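Local coordinates for protein putative glycoside hydrolase (Bacteroides thetaiotaomicron VPI-5482, PDB 3HBZ) that binds calcium ions and, as a putative glycoside hydrolase, may play a role in carbohydrate metabolism, at residues 15-20 with 46-51; 242-247 with 259-264; 144-149 with 176-181. All blocks are in the same frame, centred on the assembly; numbering follows the deposited sequence.

The three contacts lie apart in the chain and none touches another. Contact 1, its centre about 23 Å from the centre of the chain, belongs to a small two-stranded antiparallel sheet in the N-terminal part and is partly buried. Contacts 2 and 3 lie within the putative carbohydrate metabolism domain and reach the same system of antiparallel strands; their nearest atoms are about 8 Å apart. Contact 2 is the buried one and is made of aromatic and aliphatic packing, with no hydrogen bond across it. Contact 1 combines paired backbone bonds with a charged outer face and an apolar inner one. Contact 3 is partly buried and rests on a threonine hydroxyl, a proline and a water.

Contact 1 of 3, residues 15-20 with 46-51; sequences CRLPGV and LAPEFT
Cys15 and Arg16 pair antiparallel with Phe50 and Glu49. Arg16 and Glu49 form the hydrogen-bonded pair: Arg16 N gives to Glu49 O at 2.9 Å, and Glu49 N gives to Arg16 O at 2.8 Å. Cys15 and Phe50 form the adjoining non-hydrogen-bonded pair. Strand 12-16 ends at Arg16, and Leu17 to Val20 make a type II turn with Gly19 at positive phi.

The side chains of the paired residues divide between the two faces of the sheet. On the Cys15 and Phe50 face, the sulfur lies obliquely beside the ring, with Cys15 SG 3.7 Å from Phe50 CE1. SG stands anti to the backbone N (chi1 -176°), which sets it beside the Phe50 ring and 4.1 Å from Pro48 CB. Past the strand end, Leu17 packs through one branch. Its CD2 lies 3.5 Å from Pro48 N, against the proline ring, and also meets CB of Leu46. Farther along, Val20 CG2 and Leu46 CD2 meet at 4.2 Å, their side chains crossing at about a right angle.

On the other face, Arg16 and Glu49 run side by side and point the same way. Arg16 NH2 is 4.0 Å from Glu49 OE1, with the oxygen well out of the guanidinium plane. The two charges probably attract, but no N-H points at the oxygen. Pro18 fits against both groups. Its CG touches the Glu49 carboxylate, 3.4 Å from OE2, and lies over one guanidinium face toward the rim.

The pair makes up a two-stranded sheet of strands 12-16 and 49-52. Its apolar face meets strand 32-36, where Ile35 touches Cys15 and Leu17 and Ile33 touches Phe50. Tyr74, from strand 72-77, meets the Phe50 ring edge-to-face.

Contact 2 of 3, residues 242-247 with 259-264; sequences YAIMYE and NAFTSP
Tyr242 and Phe261 make the tight part of this contact. An edge of the Phe261 ring points at a face of the Tyr242 ring, with the planes at 53° and the centroids 4.5 Å apart. It is an edge-to-face pair, tilted well away from perpendicular. CZ of Phe261 sits over the centre of the tyrosine ring, 3.3 Å above its plane. The closest pair of atoms is Tyr242 CD1 and Phe261 CZ, at 3.4 Å. The Tyr242 CG lies between the backbone N and the carbonyl carbon (chi1 65°), on a side chain that leaves the strand toward the loop. Replacing Tyr242 by an alanine would probably leave the Phe261 edge without the ring face it packs on and open a gap between strand and loop.

The packing is looser at Ile244. Its CD1 is 4.3 Å from the CB of Ala260, and its CG2 is 4.5 Å from Phe261 CE1. The nearer approach is to the backbone, with Ile244 CG2 3.6 Å from Ala260 O. No hydrogen bond joins the two segments. The loop instead closes on itself: Asn259 O accepts from both Thr262 N and Ser263 N. Thr262 and Pro264 are exposed and stand away from the strand, whereas Ala260 is buried.

The contact lays the loop that joins strands 240-247 and 266-271 against the first of them. Strand 240-247 is flanked by 306-313 and 266-271, both antiparallel to it. Arg271 of strand 266-271 forms a cation-pi contact with Phe261. Phe202 of strand 200-205 touches both Tyr242 and Ala260.

Contact 3 of 3, residues 144-149 with 176-181; sequences DYPTFQ and PIAAGN
This contact lies where strand 147-150 begins and strand 177-183 is broken, two strands that follow each other along one edge of strand 158-165. Thr147 carries the polar part. Its OG1 gives a hydrogen bond to Asn181 O at 2.6 Å, lying in the carbonyl plane on a lone pair. With OG1 anti to its own carbonyl carbon (chi1 -60°), the hydroxyl is turned to Asn181, and the CG2 methyl also lies near Asn181 O. A water donates to Thr147 OG1 at 2.7 Å and also to Asn181 OD1 at 3.3 Å, so it bridges the two side chains. Asn181 OD1 is bonded as well by Gly129 N.

Both segments pair antiparallel with the same edge of strand 158-165, one after the other: Pro146 and Phe148 bond to its Val162 and Ser160, and Ala178 to its Arg164. No backbone N-H...O bond joins them; the threonine hydroxyl makes the link to the backbone of Asn181.

Pro146 supplies the apolar part. Its CG meets Ala178 CB at 3.9 Å, and its CB lies 3.6 Å from Ala179 O. Gly180 CA comes to 3.3 Å from Pro146 O in a CA-H...O contact. Asn130 and Tyr133 of helix 130-134 also touch Pro146.

Contact 1 of 3, residues 15-20 with 46-51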
loop_
_atom_site.group_PDB
_atom_site.type_symbol
_atom_site.label_atom_id
_atom_site.label_comp_id
_atom_site.label_asym_id
_atom_site.label_seq_id
_atom_site.Cartn_x
_atom_site.Cartn_y
_atom_site.Cartn_z
ATOM N N CYS A 15 9.670 -5.341 14.874
ATOM C CA CYS A 15 11.027 -5.515 14.328
ATOM C C CYS A 15 11.773 -4.241 14.496
ATOM O O CYS A 15 11.222 -3.186 14.212
ATOM C CB CYS A 15 10.945 -5.796 12.834
ATOM S SG CYS A 15 12.496 -6.125 12.053
ATOM N N ARG A 16 13.034 -4.319 14.922
ATOM C CA ARG A 16 13.887 -3.161 14.909
ATOM C C ARG A 16 15.327 -3.571 14.669
ATOM O O ARG A 16 15.631 -4.766 14.722
ATOM C CB ARG A 16 13.724 -2.361 16.184
ATOM C CG ARG A 16 14.427 -2.919 17.353
ATOM C CD ARG A 16 14.049 -2.148 18.586
ATOM N NE ARG A 16 14.976 -2.457 19.667
ATOM C CZ ARG A 16 16.122 -1.822 19.913
ATOM N NH1 ARG A 16 16.527 -0.792 19.172
ATOM N NH2 ARG A 16 16.866 -2.232 20.928
ATOM N N LEU A 17 16.164 -2.584 14.312
ATOM C CA LEU A 17 17.586 -2.784 14.054
ATOM C C LEU A 17 18.398 -1.895 15.009
ATOM O O LEU A 17 18.588 -0.700 14.768
ATOM C CB LEU A 17 17.938 -2.420 12.627
ATOM C CG LEU A 17 17.487 -3.255 11.439
ATOM C CD1 LEU A 17 17.932 -2.517 10.146
ATOM C CD2 LEU A 17 18.069 -4.657 11.513
ATOM N N PRO A 18 18.863 -2.467 16.115
ATOM C CA PRO A 18 19.623 -1.682 17.095
ATOM C C PRO A 18 20.822 -0.993 16.428
ATOM O O PRO A 18 21.515 -1.606 15.639
ATOM C CB PRO A 18 20.099 -2.746 18.108
ATOM C CG PRO A 18 19.158 -3.868 17.995
ATOM C CD PRO A 18 18.650 -3.862 16.549
ATOM N N GLY A 19 21.019 0.282 16.703
ATOM C CA GLY A 19 22.122 1.044 16.092
ATOM C C GLY A 19 22.030 1.463 14.625
ATOM O O GLY A 19 22.954 2.103 14.138
ATOM N N VAL A 20 20.940 1.116 13.921
ATOM C CA VAL A 20 20.686 1.609 12.546
ATOM C C VAL A 20 19.385 2.408 12.557
ATOM O O VAL A 20 18.376 1.944 13.111
ATOM C CB VAL A 20 20.547 0.427 11.542
ATOM C CG1 VAL A 20 19.968 0.876 10.173
ATOM C CG2 VAL A 20 21.868 -0.288 11.382
ATOM N N LEU A 46 23.198 -7.222 9.053
ATOM C CA LEU A 46 22.196 -6.633 9.934
ATOM C C LEU A 46 21.621 -7.701 10.853
ATOM O O LEU A 46 21.539 -8.884 10.491
ATOM C CB LEU A 46 21.090 -6.006 9.097
ATOM C CG LEU A 46 21.509 -4.883 8.156
ATOM C CD1 LEU A 46 20.354 -4.525 7.196
ATOM C CD2 LEU A 46 21.973 -3.656 8.949
ATOM N N ALA A 47 21.198 -7.276 12.039
ATOM C CA ALA A 47 20.805 -8.194 13.092
ATOM C C ALA A 47 19.450 -7.755 13.659
ATOM O O ALA A 47 19.364 -7.270 14.789
ATOM C CB ALA A 47 21.923 -8.233 14.213
ATOM N N PRO A 48 18.388 -7.910 12.866
ATOM C CA PRO A 48 17.044 -7.562 13.325
ATOM C C PRO A 48 16.677 -8.225 14.664
ATOM O O PRO A 48 16.980 -9.423 14.898
ATOM C CB PRO A 48 16.129 -8.066 12.192
ATOM C CG PRO A 48 17.028 -8.454 11.037
ATOM C CD PRO A 48 18.398 -8.593 11.553
ATOM N N GLU A 49 16.051 -7.451 15.542
ATOM C CA GLU A 49 15.491 -7.974 16.799
ATOM C C GLU A 49 13.974 -7.870 16.798
ATOM O O GLU A 49 13.414 -6.876 16.320
ATOM C CB GLU A 49 16.050 -7.240 18.008
ATOM C CG GLU A 49 17.469 -7.583 18.226
ATOM C CD GLU A 49 18.076 -6.829 19.369
ATOM O OE1 GLU A 49 17.322 -6.125 20.085
ATOM O OE2 GLU A 49 19.311 -6.938 19.506
ATOM N N PHE A 50 13.320 -8.915 17.299
ATOM C CA PHE A 50 11.878 -9.037 17.188
ATOM C C PHE A 50 11.243 -9.100 18.583
ATOM O O PHE A 50 11.893 -9.481 19.579
ATOM C CB PHE A 50 11.486 -10.296 16.394
ATOM C CG PHE A 50 12.220 -10.445 15.096
ATOM C CD1 PHE A 50 11.852 -9.692 13.985
ATOM C CD2 PHE A 50 13.349 -11.256 15.001
ATOM C CE1 PHE A 50 12.560 -9.789 12.778
ATOM C CE2 PHE A 50 14.041 -11.379 13.791
ATOM C CZ PHE A 50 13.637 -10.652 12.675
ATOM N N THR A 51 9.974 -8.723 18.649
ATOM C CA THR A 51 9.133 -9.182 19.718
ATOM C C THR A 51 8.214 -10.240 19.120
ATOM O O THR A 51 7.925 -10.212 17.908
ATOM C CB THR A 51 8.352 -8.055 20.398
ATOM O OG1 THR A 51 7.512 -7.416 19.426
ATOM C CG2 THR A 51 9.318 -7.026 21.071
#

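Contact 2 of 3, residues 242-247 with 259-264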
loop_
_atom_site.group_PDB
_atom_site.type_symbol
_atom_site.label_atom_id
_atom_site.label_comp_id
_atom_site.label_asym_id
_atom_site.label_seq_id
_atom_site.Cartn_x
_atom_site.Cartn_y
_atom_site.Cartn_z
ATOM N N TYR A 242 -4.183 10.455 -7.469
ATOM C CA TYR A 242 -3.574 11.543 -6.779
ATOM C C TYR A 242 -2.247 11.140 -6.162
ATOM O O TYR A 242 -1.903 9.946 -6.138
ATOM C CB TYR A 242 -4.547 12.131 -5.780
ATOM C CG TYR A 242 -4.986 11.251 -4.626
ATOM C CD1 TYR A 242 -4.307 11.280 -3.408
ATOM C CD2 TYR A 242 -6.096 10.455 -4.727
ATOM C CE1 TYR A 242 -4.740 10.526 -2.300
ATOM C CE2 TYR A 242 -6.529 9.639 -3.632
ATOM C CZ TYR A 242 -5.854 9.706 -2.418
ATOM O OH TYR A 242 -6.278 8.962 -1.326
ATOM N N ALA A 243 -1.490 12.144 -5.722
ATOM C CA ALA A 243 -0.227 11.958 -5.019
ATOM C C ALA A 243 -0.085 13.079 -4.008
ATOM O O ALA A 243 -0.619 14.186 -4.212
ATOM C CB ALA A 243 0.982 11.935 -5.991
ATOM N N ILE A 244 0.559 12.767 -2.885
ATOM C CA ILE A 244 0.781 13.737 -1.804
ATOM C C ILE A 244 2.241 13.632 -1.346
ATOM O O ILE A 244 2.881 12.596 -1.491
ATOM C CB ILE A 244 -0.179 13.529 -0.637
ATOM C CG1 ILE A 244 -0.065 12.090 -0.080
ATOM C CG2 ILE A 244 -1.610 13.788 -1.062
ATOM C CD1 ILE A 244 -1.016 11.780 1.112
HETATM N N MSE A 245 2.765 14.745 -0.875
HETATM C CA MSE A 245 4.051 14.834 -0.204
HETATM C C MSE A 245 3.767 15.520 1.129
HETATM O O MSE A 245 3.087 16.573 1.177
HETATM C CB MSE A 245 5.003 15.680 -0.989
HETATM C CG MSE A 245 6.425 15.568 -0.489
HETATM SE SE MSE A 245 7.525 16.767 -1.433
HETATM C CE MSE A 245 9.266 16.091 -0.806
ATOM N N TYR A 246 4.247 14.910 2.204
ATOM C CA TYR A 246 4.125 15.484 3.534
ATOM C C TYR A 246 5.363 15.248 4.383
ATOM O O TYR A 246 6.111 14.294 4.190
ATOM C CB TYR A 246 2.889 14.896 4.256
ATOM C CG TYR A 246 2.943 13.397 4.435
ATOM C CD1 TYR A 246 2.547 12.527 3.425
ATOM C CD2 TYR A 246 3.430 12.830 5.621
ATOM C CE1 TYR A 246 2.575 11.125 3.607
ATOM C CE2 TYR A 246 3.490 11.420 5.794
ATOM C CZ TYR A 246 3.062 10.586 4.812
ATOM O OH TYR A 246 3.194 9.213 5.015
ATOM N N GLU A 247 5.545 16.126 5.353
ATOM C CA GLU A 247 6.600 16.020 6.311
ATOM C C GLU A 247 6.199 15.071 7.472
ATOM O O GLU A 247 5.123 15.207 8.051
ATOM C CB GLU A 247 6.885 17.407 6.885
ATOM C CG GLU A 247 8.054 17.372 7.865
ATOM C CD GLU A 247 8.482 18.764 8.341
ATOM O OE1 GLU A 247 7.974 19.761 7.793
ATOM O OE2 GLU A 247 9.352 18.829 9.244
ATOM N N ASN A 259 -6.969 11.889 6.503
ATOM C CA ASN A 259 -6.269 13.175 6.418
ATOM C C ASN A 259 -5.328 13.369 5.247
ATOM O O ASN A 259 -4.470 14.289 5.247
ATOM C CB ASN A 259 -5.525 13.429 7.726
ATOM C CG ASN A 259 -4.475 12.394 8.006
ATOM O OD1 ASN A 259 -4.142 11.570 7.158
ATOM N ND2 ASN A 259 -3.984 12.388 9.221
ATOM N N ALA A 260 -5.502 12.541 4.243
ATOM C CA ALA A 260 -4.678 12.587 3.035
ATOM C C ALA A 260 -4.636 13.977 2.388
ATOM O O ALA A 260 -3.590 14.396 1.830
ATOM C CB ALA A 260 -5.200 11.546 2.020
ATOM N N PHE A 261 -5.772 14.689 2.418
ATOM C CA PHE A 261 -5.844 15.997 1.755
ATOM C C PHE A 261 -5.909 17.156 2.735
ATOM O O PHE A 261 -5.965 18.288 2.319
ATOM C CB PHE A 261 -7.065 16.076 0.813
ATOM C CG PHE A 261 -7.030 15.074 -0.314
ATOM C CD1 PHE A 261 -5.965 15.069 -1.204
ATOM C CD2 PHE A 261 -8.043 14.138 -0.468
ATOM C CE1 PHE A 261 -5.920 14.170 -2.266
ATOM C CE2 PHE A 261 -8.019 13.223 -1.505
ATOM C CZ PHE A 261 -6.926 13.232 -2.416
ATOM N N THR A 262 -5.907 16.887 4.031
ATOM C CA THR A 262 -6.141 17.959 4.992
ATOM C C THR A 262 -5.071 18.071 6.070
ATOM O O THR A 262 -5.091 19.022 6.803
ATOM C CB THR A 262 -7.495 17.748 5.706
ATOM O OG1 THR A 262 -7.481 16.459 6.338
ATOM C CG2 THR A 262 -8.693 17.858 4.701
ATOM N N SER A 263 -4.169 17.097 6.226
ATOM C CA SER A 263 -3.175 17.187 7.295
ATOM C C SER A 263 -2.332 18.450 7.197
ATOM O O SER A 263 -1.849 18.775 6.139
ATOM C CB SER A 263 -2.213 16.005 7.248
ATOM O OG SER A 263 -1.150 16.217 8.181
ATOM N N PRO A 264 -2.116 19.145 8.316
ATOM C CA PRO A 264 -1.239 20.330 8.238
ATOM C C PRO A 264 0.200 19.961 7.864
ATOM O O PRO A 264 0.972 20.834 7.525
ATOM C CB PRO A 264 -1.280 20.938 9.656
ATOM C CG PRO A 264 -2.233 20.125 10.446
ATOM C CD PRO A 264 -2.724 18.942 9.649
#

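Contact 3 of 3, residues 144-149 with 176-181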
loop_
_atom_site.group_PDB
_atom_site.type_symbol
_atom_site.label_atom_id
_atom_site.label_comp_id
_atom_site.label_asym_id
_atom_site.label_seq_id
_atom_site.Cartn_x
_atom_site.Cartn_y
_atom_site.Cartn_z
ATOM N N ASP A 144 -10.954 -12.124 -8.190
ATOM C CA ASP A 144 -12.210 -11.695 -7.586
ATOM C C ASP A 144 -11.994 -10.491 -6.645
ATOM O O ASP A 144 -12.957 -9.914 -6.116
ATOM C CB ASP A 144 -12.818 -12.846 -6.776
ATOM C CG ASP A 144 -13.212 -14.052 -7.613
ATOM O OD1 ASP A 144 -13.489 -13.914 -8.825
ATOM O OD2 ASP A 144 -13.264 -15.158 -7.020
ATOM N N TYR A 145 -10.743 -10.128 -6.395
ATOM C CA TYR A 145 -10.449 -9.019 -5.514
ATOM C C TYR A 145 -10.610 -7.652 -6.239
ATOM O O TYR A 145 -10.693 -7.581 -7.476
ATOM C CB TYR A 145 -9.037 -9.128 -4.979
ATOM C CG TYR A 145 -8.858 -10.182 -3.915
ATOM C CD1 TYR A 145 -8.815 -11.527 -4.243
ATOM C CD2 TYR A 145 -8.712 -9.817 -2.555
ATOM C CE1 TYR A 145 -8.648 -12.493 -3.249
ATOM C CE2 TYR A 145 -8.564 -10.778 -1.559
ATOM C CZ TYR A 145 -8.548 -12.111 -1.904
ATOM O OH TYR A 145 -8.358 -13.048 -0.919
ATOM N N PRO A 146 -10.687 -6.564 -5.459
ATOM C CA PRO A 146 -10.806 -5.231 -6.056
ATOM C C PRO A 146 -9.555 -4.786 -6.819
ATOM O O PRO A 146 -9.651 -3.946 -7.737
ATOM C CB PRO A 146 -11.051 -4.318 -4.840
ATOM C CG PRO A 146 -11.668 -5.248 -3.806
ATOM C CD PRO A 146 -10.846 -6.530 -3.983
ATOM N N THR A 147 -8.418 -5.376 -6.475
ATOM C CA THR A 147 -7.140 -4.969 -7.014
ATOM C C THR A 147 -6.475 -6.224 -7.611
ATOM O O THR A 147 -6.179 -7.167 -6.881
ATOM C CB THR A 147 -6.291 -4.384 -5.946
ATOM O OG1 THR A 147 -6.927 -3.241 -5.379
ATOM C CG2 THR A 147 -4.882 -3.951 -6.515
ATOM N N PHE A 148 -6.289 -6.242 -8.937
ATOM C CA PHE A 148 -5.638 -7.377 -9.613
ATOM C C PHE A 148 -4.871 -6.939 -10.835
ATOM O O PHE A 148 -4.843 -5.761 -11.185
ATOM C CB PHE A 148 -6.646 -8.484 -9.966
ATOM C CG PHE A 148 -7.782 -8.036 -10.902
ATOM C CD1 PHE A 148 -8.892 -7.358 -10.395
ATOM C CD2 PHE A 148 -7.736 -8.302 -12.265
ATOM C CE1 PHE A 148 -9.927 -6.955 -11.212
ATOM C CE2 PHE A 148 -8.764 -7.894 -13.100
ATOM C CZ PHE A 148 -9.868 -7.228 -12.581
ATOM N N GLN A 149 -4.180 -7.900 -11.459
ATOM C CA GLN A 149 -3.402 -7.626 -12.660
ATOM C C GLN A 149 -4.127 -8.103 -13.896
ATOM O O GLN A 149 -4.665 -9.208 -13.894
ATOM C CB GLN A 149 -2.064 -8.349 -12.576
ATOM C CG GLN A 149 -1.049 -7.928 -13.648
ATOM C CD GLN A 149 0.236 -8.714 -13.563
ATOM O OE1 GLN A 149 0.196 -9.914 -13.326
ATOM N NE2 GLN A 149 1.387 -8.044 -13.763
ATOM N N PRO A 176 -20.638 -1.799 2.467
ATOM C CA PRO A 176 -21.294 -2.620 1.417
ATOM C C PRO A 176 -20.549 -2.765 0.091
ATOM O O PRO A 176 -20.857 -3.679 -0.677
ATOM C CB PRO A 176 -22.645 -1.937 1.213
ATOM C CG PRO A 176 -22.396 -0.457 1.657
ATOM C CD PRO A 176 -21.306 -0.503 2.688
ATOM N N ILE A 177 -19.540 -1.954 -0.152
ATOM C CA ILE A 177 -18.742 -2.058 -1.373
ATOM C C ILE A 177 -17.279 -1.853 -1.023
ATOM O O ILE A 177 -16.962 -1.375 0.074
ATOM C CB ILE A 177 -19.159 -1.025 -2.448
ATOM C CG1 ILE A 177 -18.891 0.390 -1.953
ATOM C CG2 ILE A 177 -20.679 -1.222 -2.923
ATOM C CD1 ILE A 177 -19.064 1.499 -3.054
ATOM N N ALA A 178 -16.395 -2.269 -1.932
ATOM C CA ALA A 178 -14.964 -2.127 -1.781
ATOM C C ALA A 178 -14.369 -1.579 -3.075
ATOM O O ALA A 178 -14.375 -2.258 -4.114
ATOM C CB ALA A 178 -14.318 -3.546 -1.463
ATOM N N ALA A 179 -13.848 -0.368 -3.032
ATOM C CA ALA A 179 -13.201 0.197 -4.182
ATOM C C ALA A 179 -11.921 -0.533 -4.456
ATOM O O ALA A 179 -11.254 -0.949 -3.539
ATOM C CB ALA A 179 -12.871 1.731 -3.976
ATOM N N GLY A 180 -11.553 -0.667 -5.720
ATOM C CA GLY A 180 -10.212 -1.153 -6.033
ATOM C C GLY A 180 -9.251 0.002 -5.817
ATOM O O GLY A 180 -9.438 1.109 -6.370
ATOM N N ASN A 181 -8.209 -0.246 -5.061
ATOM C CA ASN A 181 -7.149 0.724 -4.880
ATOM C C ASN A 181 -5.728 0.147 -4.955
ATOM O O ASN A 181 -5.486 -1.071 -4.915
ATOM C CB ASN A 181 -7.350 1.496 -3.561
ATOM C CG ASN A 181 -7.347 0.588 -2.361
ATOM O OD1 ASN A 181 -7.240 -0.641 -2.476
ATOM N ND2 ASN A 181 -7.446 1.185 -1.206
HETATM O O HOH W 1 -8.046 -3.768 -2.980
#